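Local coordinates for protein fructosamine deglycase FrlB (PDB 3EUA) that converts a range of fructosamine 6-phosphates into glucose 6-phosphate and a free amino acid, at residues Y41-V46 / G139-I144; S201-G206 / G251-R256. One frame throughout, in Å; residues are numbered along the deposited sequence.

Contact 1 pairs two helices of the first SIS region, and contact 2 pairs the loop and first helical residues of 201-206 with the loop 251-256 of the second; along the chain, the first closes before the second opens. Their centres lie about 13 Å apart, and they meet directly. Tyr45, on the helix of contact 1, reaches across so that its OH comes 2.5 Å from OE1 of Glu254, probably as a hydrogen bond, while its ring atom CD1 lies 3.6 Å from N of Ala203. Beside it, CG of Pro42 packs 3.5 Å from O of Ala203. The junction thus joins the two SIS regions. Residues of both contacts also touch the second subunit.

Contact 1 of 2, residues Y41-V46 / G139-I144; sequences YPSKYV and GVLYQI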
ATOM      1  N   TYR A  41      -6.466   6.132   5.080  1.00 20.81           N
ATOM      2  CA  TYR A  41      -6.558   5.775   3.685  1.00 21.10           C
ATOM      3  C   TYR A  41      -7.676   6.544   2.979  1.00 20.44           C
ATOM      4  O   TYR A  41      -7.482   7.020   1.855  1.00 21.05           O
ATOM      5  CB  TYR A  41      -6.699   4.260   3.486  1.00 22.67           C
ATOM      6  CG  TYR A  41      -5.408   3.490   3.683  1.00 24.67           C
ATOM      7  CD1 TYR A  41      -4.667   3.590   4.852  1.00 26.79           C
ATOM      8  CD2 TYR A  41      -4.983   2.584   2.750  1.00 27.58           C
ATOM      9  CE1 TYR A  41      -3.502   2.848   5.034  1.00 28.43           C
ATOM     10  CE2 TYR A  41      -3.828   1.827   2.936  1.00 28.32           C
ATOM     11  CZ  TYR A  41      -3.099   1.966   4.071  1.00 27.99           C
ATOM     12  OH  TYR A  41      -1.945   1.230   4.265  1.00 29.96           O
ATOM     13  N   PRO A  42      -8.856   6.664   3.601  1.00 20.20           N
ATOM     14  CA  PRO A  42      -9.936   7.446   2.985  1.00 19.54           C
ATOM     15  C   PRO A  42      -9.537   8.918   2.765  1.00 19.75           C
ATOM     16  O   PRO A  42      -9.893   9.524   1.776  1.00 19.66           O
ATOM     17  CB  PRO A  42     -11.046   7.366   4.018  1.00 19.69           C
ATOM     18  CG  PRO A  42     -10.736   6.206   4.815  1.00 19.83           C
ATOM     19  CD  PRO A  42      -9.293   6.026   4.844  1.00 20.18           C
ATOM     20  N   SER A  43      -8.779   9.484   3.706  1.00 20.03           N
ATOM     21  CA  SER A  43      -8.322  10.877   3.557  1.00 19.40           C
ATOM     22  C   SER A  43      -7.370  11.043   2.376  1.00 19.62           C
ATOM     23  O   SER A  43      -7.324  12.124   1.770  1.00 19.27           O
ATOM     24  CB  SER A  43      -7.695  11.363   4.848  1.00 19.94           C
ATOM     25  OG  SER A  43      -8.714  11.510   5.840  1.00 19.49           O
ATOM     26  N   LYS A  44      -6.541  10.018   2.103  1.00 19.97           N
ATOM     27  CA  LYS A  44      -5.651  10.040   0.929  1.00 19.55           C
ATOM     28  C   LYS A  44      -6.535  10.009  -0.320  1.00 18.94           C
ATOM     29  O   LYS A  44      -6.308  10.778  -1.282  1.00 18.86           O
ATOM     30  CB  LYS A  44      -4.604   8.905   1.009  1.00 19.99           C
ATOM     31  CG  LYS A  44      -3.749   8.621  -0.232  1.00 21.04           C
ATOM     32  CD  LYS A  44      -3.077   9.810  -0.856  1.00 23.09           C
ATOM     33  CE  LYS A  44      -2.248   9.404  -2.092  1.00 23.46           C
ATOM     34  NZ  LYS A  44      -1.795  10.568  -2.912  1.00 21.17           N
ATOM     35  N   TYR A  45      -7.576   9.190  -0.314  1.00 18.48           N
ATOM     36  CA  TYR A  45      -8.497   9.135  -1.435  1.00 18.40           C
ATOM     37  C   TYR A  45      -9.169  10.500  -1.652  1.00 18.63           C
ATOM     38  O   TYR A  45      -9.238  10.967  -2.777  1.00 18.59           O
ATOM     39  CB  TYR A  45      -9.541   8.068  -1.211  1.00 19.06           C
ATOM     40  CG  TYR A  45     -10.404   7.820  -2.382  1.00 17.89           C
ATOM     41  CD1 TYR A  45     -10.053   6.864  -3.336  1.00 19.26           C
ATOM     42  CD2 TYR A  45     -11.594   8.496  -2.537  1.00 19.71           C
ATOM     43  CE1 TYR A  45     -10.881   6.611  -4.429  1.00 20.95           C
ATOM     44  CE2 TYR A  45     -12.410   8.253  -3.586  1.00 19.54           C
ATOM     45  CZ  TYR A  45     -12.052   7.314  -4.544  1.00 20.78           C
ATOM     46  OH  TYR A  45     -12.895   7.092  -5.623  1.00 21.25           O
ATOM     47  N   VAL A  46      -9.627  11.140  -0.556  1.00 18.28           N
ATOM     48  CA  VAL A  46     -10.228  12.472  -0.620  1.00 18.23           C
ATOM     49  C   VAL A  46      -9.259  13.456  -1.261  1.00 17.98           C
ATOM     50  O   VAL A  46      -9.602  14.153  -2.216  1.00 17.71           O
ATOM     51  CB  VAL A  46     -10.693  12.980   0.791  1.00 18.61           C
ATOM     52  CG1 VAL A  46     -11.117  14.449   0.763  1.00 18.12           C
ATOM     53  CG2 VAL A  46     -11.858  12.125   1.317  1.00 18.99           C
ATOM     54  N   GLY A 139     -14.039  10.787  12.316  1.00 18.63           N
ATOM     55  CA  GLY A 139     -14.774  12.063  12.245  1.00 18.68           C
ATOM     56  C   GLY A 139     -13.868  13.248  12.316  1.00 18.71           C
ATOM     57  O   GLY A 139     -13.924  14.132  11.468  1.00 18.88           O
ATOM     58  N   VAL A 140     -13.015  13.254  13.335  1.00 18.53           N
ATOM     59  CA  VAL A 140     -12.075  14.353  13.577  1.00 18.30           C
ATOM     60  C   VAL A 140     -11.093  14.473  12.430  1.00 18.19           C
ATOM     61  O   VAL A 140     -10.747  15.561  12.034  1.00 18.04           O
ATOM     62  CB  VAL A 140     -11.338  14.162  14.951  1.00 18.27           C
ATOM     63  CG1 VAL A 140     -10.109  15.052  15.079  1.00 18.96           C
ATOM     64  CG2 VAL A 140     -12.322  14.386  16.146  1.00 18.18           C
ATOM     65  N   LEU A 141     -10.657  13.338  11.898  1.00 18.47           N
ATOM     66  CA  LEU A 141      -9.723  13.332  10.771  1.00 18.84           C
ATOM     67  C   LEU A 141     -10.347  14.036   9.569  1.00 18.85           C
ATOM     68  O   LEU A 141      -9.696  14.859   8.910  1.00 19.12           O
ATOM     69  CB  LEU A 141      -9.312  11.904  10.416  1.00 19.58           C
ATOM     70  CG  LEU A 141      -8.383  11.714   9.203  1.00 20.11           C
ATOM     71  CD1 LEU A 141      -7.270  12.738   9.208  1.00 20.29           C
ATOM     72  CD2 LEU A 141      -7.823  10.276   9.212  1.00 19.17           C
ATOM     73  N   TYR A 142     -11.589  13.715   9.266  1.00 19.07           N
ATOM     74  CA  TYR A 142     -12.276  14.400   8.178  1.00 18.96           C
ATOM     75  C   TYR A 142     -12.534  15.902   8.458  1.00 19.28           C
ATOM     76  O   TYR A 142     -12.519  16.719   7.540  1.00 19.68           O
ATOM     77  CB  TYR A 142     -13.579  13.692   7.762  1.00 19.72           C
ATOM     78  CG  TYR A 142     -13.444  12.559   6.764  1.00 18.23           C
ATOM     79  CD1 TYR A 142     -12.274  12.362   6.002  1.00 20.44           C
ATOM     80  CD2 TYR A 142     -14.577  11.840   6.384  1.00 22.14           C
ATOM     81  CE1 TYR A 142     -12.204  11.366   5.020  1.00 18.95           C
ATOM     82  CE2 TYR A 142     -14.523  10.829   5.385  1.00 19.42           C
ATOM     83  CZ  TYR A 142     -13.333  10.598   4.731  1.00 19.97           C
ATOM     84  OH  TYR A 142     -13.271   9.645   3.766  1.00 19.45           O
ATOM     85  N   GLN A 143     -12.793  16.282   9.699  1.00 18.72           N
ATOM     86  CA  GLN A 143     -12.920  17.711  10.009  1.00 18.92           C
ATOM     87  C   GLN A 143     -11.628  18.437   9.586  1.00 18.58           C
ATOM     88  O   GLN A 143     -11.658  19.505   8.933  1.00 18.38           O
ATOM     89  CB  GLN A 143     -13.178  17.923  11.503  1.00 18.65           C
ATOM     90  CG  GLN A 143     -14.490  17.367  12.054  1.00 19.38           C
ATOM     91  CD  GLN A 143     -14.590  17.517  13.567  1.00 20.24           C
ATOM     92  OE1 GLN A 143     -14.136  18.506  14.121  1.00 21.31           O
ATOM     93  NE2 GLN A 143     -15.212  16.545  14.236  1.00 20.58           N
ATOM     94  N   ILE A 144     -10.489  17.838   9.940  1.00 18.66           N
ATOM     95  CA  ILE A 144      -9.178  18.378   9.585  1.00 18.41           C
ATOM     96  C   ILE A 144      -8.955  18.392   8.065  1.00 18.85           C
ATOM     97  O   ILE A 144      -8.538  19.409   7.476  1.00 18.59           O
ATOM     98  CB  ILE A 144      -8.032  17.548  10.222  1.00 18.22           C
ATOM     99  CG1 ILE A 144      -8.138  17.577  11.766  1.00 19.01           C
ATOM    100  CG2 ILE A 144      -6.677  18.087   9.762  1.00 18.89           C
ATOM    101  CD1 ILE A 144      -7.141  16.660  12.564  1.00 17.68           C
TER
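Ser43 and Tyr142 bring their CA atoms within 7.0 Å where segments 41-46 and 139-144, both helical, run nearly parallel, with axes 10.5 Å apart and a crossing angle of -23°. Tyr142 bridges this wide spacing, its ring extending from one helix to the other. Its far end meets Pro42, whose CB lies 3.2 Å from the phenol OH, and Val46, whose CG2 branch comes 3.8 Å from CE1 as the two side chains cross obliquely. With CG1 of Val46 anti to the backbone N (chi1 171°), it is CG2, beside that N, that meets the ring. Ser43 approaches the same ring differently: its OG lies at the edge, near the ring plane, 3.6 Å from CE1. That hydroxyl is also wedged against the branch point of Leu141, with OG 3.4 Å from CG and both methyls a little farther off. No hydrogen bond links the segments, and every residue that touches is buried. In the alpha-beta-alpha sandwich of the SIS fold, helix 41-50 lies in the connection between the parallel strands 27-32 and 55-60, whereas helix 137-153 follows the edge strand 121-124 and sets Leu141 and Ile144 on strand 103-108. The polar end of Tyr142 is satisfied outside the pair, since its OH hydrogen-bonds the carbonyl O of Tyr293 on helix 288-313. This bond holds the tip of the ring, and Phe146 packs edge-to-face with it one turn farther along the helix.

Contact 2 of 2, residues S201-G206 / G251-R256; sequences SGANYG and GLDETR
Asp253 accepts the backbone N-H of Ala203 on its OD2, at 2.6 Å from N and with an N-H...O angle of 161°, the donor arriving nearly along the C-O axis. The other oxygen, OD1, is held by its own loop: OG1 of Thr255 donates to its syn lone pair at 2.6 Å, and the N of Thr255 caps it from the anti side, 34° out of the carboxylate plane. Ser201 closes this tight side, its OG 2.8 Å from OG1 of Thr255. Gly202 can lie this close because it lacks a CB, which would clash with OG1 of Thr255 and OD2 of Asp253. The two loops follow the neighbouring parallel strands 197-200 and 246-250 of the second SIS domain, each leading into a helix, and a type I turn from Asp253 to Arg256 leads into the second. An alanine in place of Asp253 would probably leave the N-H groups of Ala203 and Thr255 without their acceptor and the Thr255 hydroxyl freer to turn. The contact is looser at Asn204, whose CG merely packs 3.9 Å from CA of Gly251. Beyond lies the partly exposed Arg256, whose extended side chain gives NH1 to O of Gly251 at 2.8 Å and forms salt bridges with Glu260 and Asp277. Over the tight side, Glu63 of the second subunit hydrogen-bonds the N of Gly202 and packs on Ser201 and Thr255.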
ATOM      1  N   SER A 201     -11.485  -1.690  -2.432  1.00 18.15           N
ATOM      2  CA  SER A 201     -10.713  -0.754  -3.258  1.00 19.09           C
ATOM      3  C   SER A 201     -11.003   0.690  -2.865  1.00 18.91           C
ATOM      4  O   SER A 201     -11.754   0.967  -1.924  1.00 17.92           O
ATOM      5  CB  SER A 201     -11.014  -0.963  -4.753  1.00 19.83           C
ATOM      6  OG  SER A 201     -12.363  -0.653  -5.049  1.00 21.15           O
ATOM      7  N   GLY A 202     -10.323   1.617  -3.518  1.00 18.92           N
ATOM      8  CA  GLY A 202     -10.555   3.037  -3.268  1.00 19.41           C
ATOM      9  C   GLY A 202     -10.480   3.467  -1.822  1.00 19.06           C
ATOM     10  O   GLY A 202      -9.568   3.089  -1.108  1.00 19.27           O
ATOM     11  N   ALA A 203     -11.480   4.220  -1.375  1.00 19.58           N
ATOM     12  CA  ALA A 203     -11.546   4.759  -0.024  1.00 19.18           C
ATOM     13  C   ALA A 203     -11.845   3.720   1.039  1.00 19.36           C
ATOM     14  O   ALA A 203     -11.761   4.034   2.215  1.00 18.97           O
ATOM     15  CB  ALA A 203     -12.572   5.869   0.038  1.00 19.98           C
ATOM     16  N   ASN A 204     -12.203   2.496   0.621  1.00 19.27           N
ATOM     17  CA  ASN A 204     -12.550   1.412   1.536  1.00 19.17           C
ATOM     18  C   ASN A 204     -11.383   0.471   1.828  1.00 19.23           C
ATOM     19  O   ASN A 204     -11.492  -0.398   2.709  1.00 19.34           O
ATOM     20  CB  ASN A 204     -13.684   0.579   0.884  1.00 20.20           C
ATOM     21  CG  ASN A 204     -14.736   1.454   0.245  1.00 21.35           C
ATOM     22  OD1 ASN A 204     -14.875   1.501  -0.981  1.00 26.22           O
ATOM     23  ND2 ASN A 204     -15.394   2.242   1.057  1.00 19.38           N
ATOM     24  N   TYR A 205     -10.271   0.603   1.090  1.00 19.40           N
ATOM     25  CA  TYR A 205      -9.150  -0.323   1.238  1.00 19.17           C
ATOM     26  C   TYR A 205      -8.567  -0.319   2.640  1.00 18.91           C
ATOM     27  O   TYR A 205      -8.277  -1.381   3.170  1.00 19.68           O
ATOM     28  CB  TYR A 205      -8.054  -0.112   0.169  1.00 19.91           C
ATOM     29  CG  TYR A 205      -6.920  -1.126   0.372  1.00 21.20           C
ATOM     30  CD1 TYR A 205      -7.100  -2.456   0.019  1.00 21.96           C
ATOM     31  CD2 TYR A 205      -5.726  -0.773   0.994  1.00 23.11           C
ATOM     32  CE1 TYR A 205      -6.134  -3.395   0.231  1.00 20.58           C
ATOM     33  CE2 TYR A 205      -4.718  -1.729   1.202  1.00 22.47           C
ATOM     34  CZ  TYR A 205      -4.943  -3.036   0.825  1.00 22.60           C
ATOM     35  OH  TYR A 205      -3.990  -3.994   1.049  1.00 23.62           O
ATOM     36  N   GLY A 206      -8.435   0.839   3.280  1.00 18.87           N
ATOM     37  CA  GLY A 206      -7.888   0.885   4.657  1.00 18.20           C
ATOM     38  C   GLY A 206      -8.764   0.154   5.675  1.00 17.95           C
ATOM     39  O   GLY A 206      -8.233  -0.394   6.641  1.00 17.57           O
ATOM     40  N   GLY A 251     -18.156  -0.292  -1.506  1.00 20.34           N
ATOM     41  CA  GLY A 251     -18.404   1.067  -1.054  1.00 20.10           C
ATOM     42  C   GLY A 251     -19.249   1.840  -2.029  1.00 19.89           C
ATOM     43  O   GLY A 251     -19.912   1.259  -2.890  1.00 19.54           O
ATOM     44  N   LEU A 252     -19.204   3.149  -1.891  1.00 19.25           N
ATOM     45  CA  LEU A 252     -19.998   4.051  -2.730  1.00 19.70           C
ATOM     46  C   LEU A 252     -19.115   5.067  -3.479  1.00 19.40           C
ATOM     47  O   LEU A 252     -19.598   6.098  -4.007  1.00 18.98           O
ATOM     48  CB  LEU A 252     -21.017   4.804  -1.855  1.00 19.31           C
ATOM     49  CG  LEU A 252     -22.067   3.974  -1.101  1.00 20.26           C
ATOM     50  CD1 LEU A 252     -22.863   4.828  -0.142  1.00 18.47           C
ATOM     51  CD2 LEU A 252     -22.999   3.233  -2.078  1.00 17.80           C
ATOM     52  N   ASP A 253     -17.823   4.799  -3.520  1.00 19.43           N
ATOM     53  CA  ASP A 253     -16.915   5.708  -4.216  1.00 19.52           C
ATOM     54  C   ASP A 253     -16.808   5.301  -5.696  1.00 19.67           C
ATOM     55  O   ASP A 253     -17.461   4.350  -6.176  1.00 18.58           O
ATOM     56  CB  ASP A 253     -15.538   5.907  -3.486  1.00 20.08           C
ATOM     57  CG  ASP A 253     -14.591   4.681  -3.510  1.00 22.76           C
ATOM     58  OD1 ASP A 253     -14.663   3.819  -4.426  1.00 27.48           O
ATOM     59  OD2 ASP A 253     -13.730   4.594  -2.589  1.00 27.81           O
ATOM     60  N   GLU A 254     -15.987   6.050  -6.411  1.00 19.75           N
ATOM     61  CA  GLU A 254     -15.786   5.849  -7.818  1.00 19.66           C
ATOM     62  C   GLU A 254     -15.217   4.486  -8.185  1.00 18.95           C
ATOM     63  O   GLU A 254     -15.350   4.087  -9.320  1.00 19.14           O
ATOM     64  CB  GLU A 254     -14.841   6.930  -8.384  1.00 19.93           C
ATOM     65  CG  GLU A 254     -15.321   8.388  -8.394  1.00 21.42           C
ATOM     66  CD  GLU A 254     -15.370   9.077  -7.037  1.00 23.01           C
ATOM     67  OE1 GLU A 254     -15.013   8.447  -6.018  1.00 23.67           O
ATOM     68  OE2 GLU A 254     -15.769  10.266  -7.001  1.00 22.03           O
ATOM     69  N   THR A 255     -14.587   3.789  -7.232  1.00 19.22           N
ATOM     70  CA  THR A 255     -13.958   2.505  -7.470  1.00 18.90           C
ATOM     71  C   THR A 255     -14.863   1.316  -7.206  1.00 19.09           C
ATOM     72  O   THR A 255     -14.434   0.184  -7.387  1.00 18.61           O
ATOM     73  CB  THR A 255     -12.646   2.359  -6.639  1.00 19.55           C
ATOM     74  OG1 THR A 255     -12.930   2.042  -5.266  1.00 22.58           O
ATOM     75  CG2 THR A 255     -11.808   3.628  -6.713  1.00 19.33           C
ATOM     76  N   ARG A 256     -16.116   1.551  -6.832  1.00 18.82           N
ATOM     77  CA  ARG A 256     -17.048   0.460  -6.607  1.00 19.29           C
ATOM     78  C   ARG A 256     -17.073  -0.580  -7.769  1.00 19.76           C
ATOM     79  O   ARG A 256     -17.201  -1.783  -7.501  1.00 20.49           O
ATOM     80  CB  ARG A 256     -18.439   1.004  -6.366  1.00 19.20           C
ATOM     81  CG  ARG A 256     -19.475  -0.068  -6.114  1.00 18.80           C
ATOM     82  CD  ARG A 256     -20.815   0.552  -6.068  1.00 20.08           C
ATOM     83  NE  ARG A 256     -21.837  -0.471  -5.974  1.00 19.56           N
ATOM     84  CZ  ARG A 256     -22.227  -1.052  -4.852  1.00 21.13           C
ATOM     85  NH1 ARG A 256     -21.721  -0.714  -3.657  1.00 20.82           N
ATOM     86  NH2 ARG A 256     -23.182  -1.963  -4.930  1.00 21.48           N
TER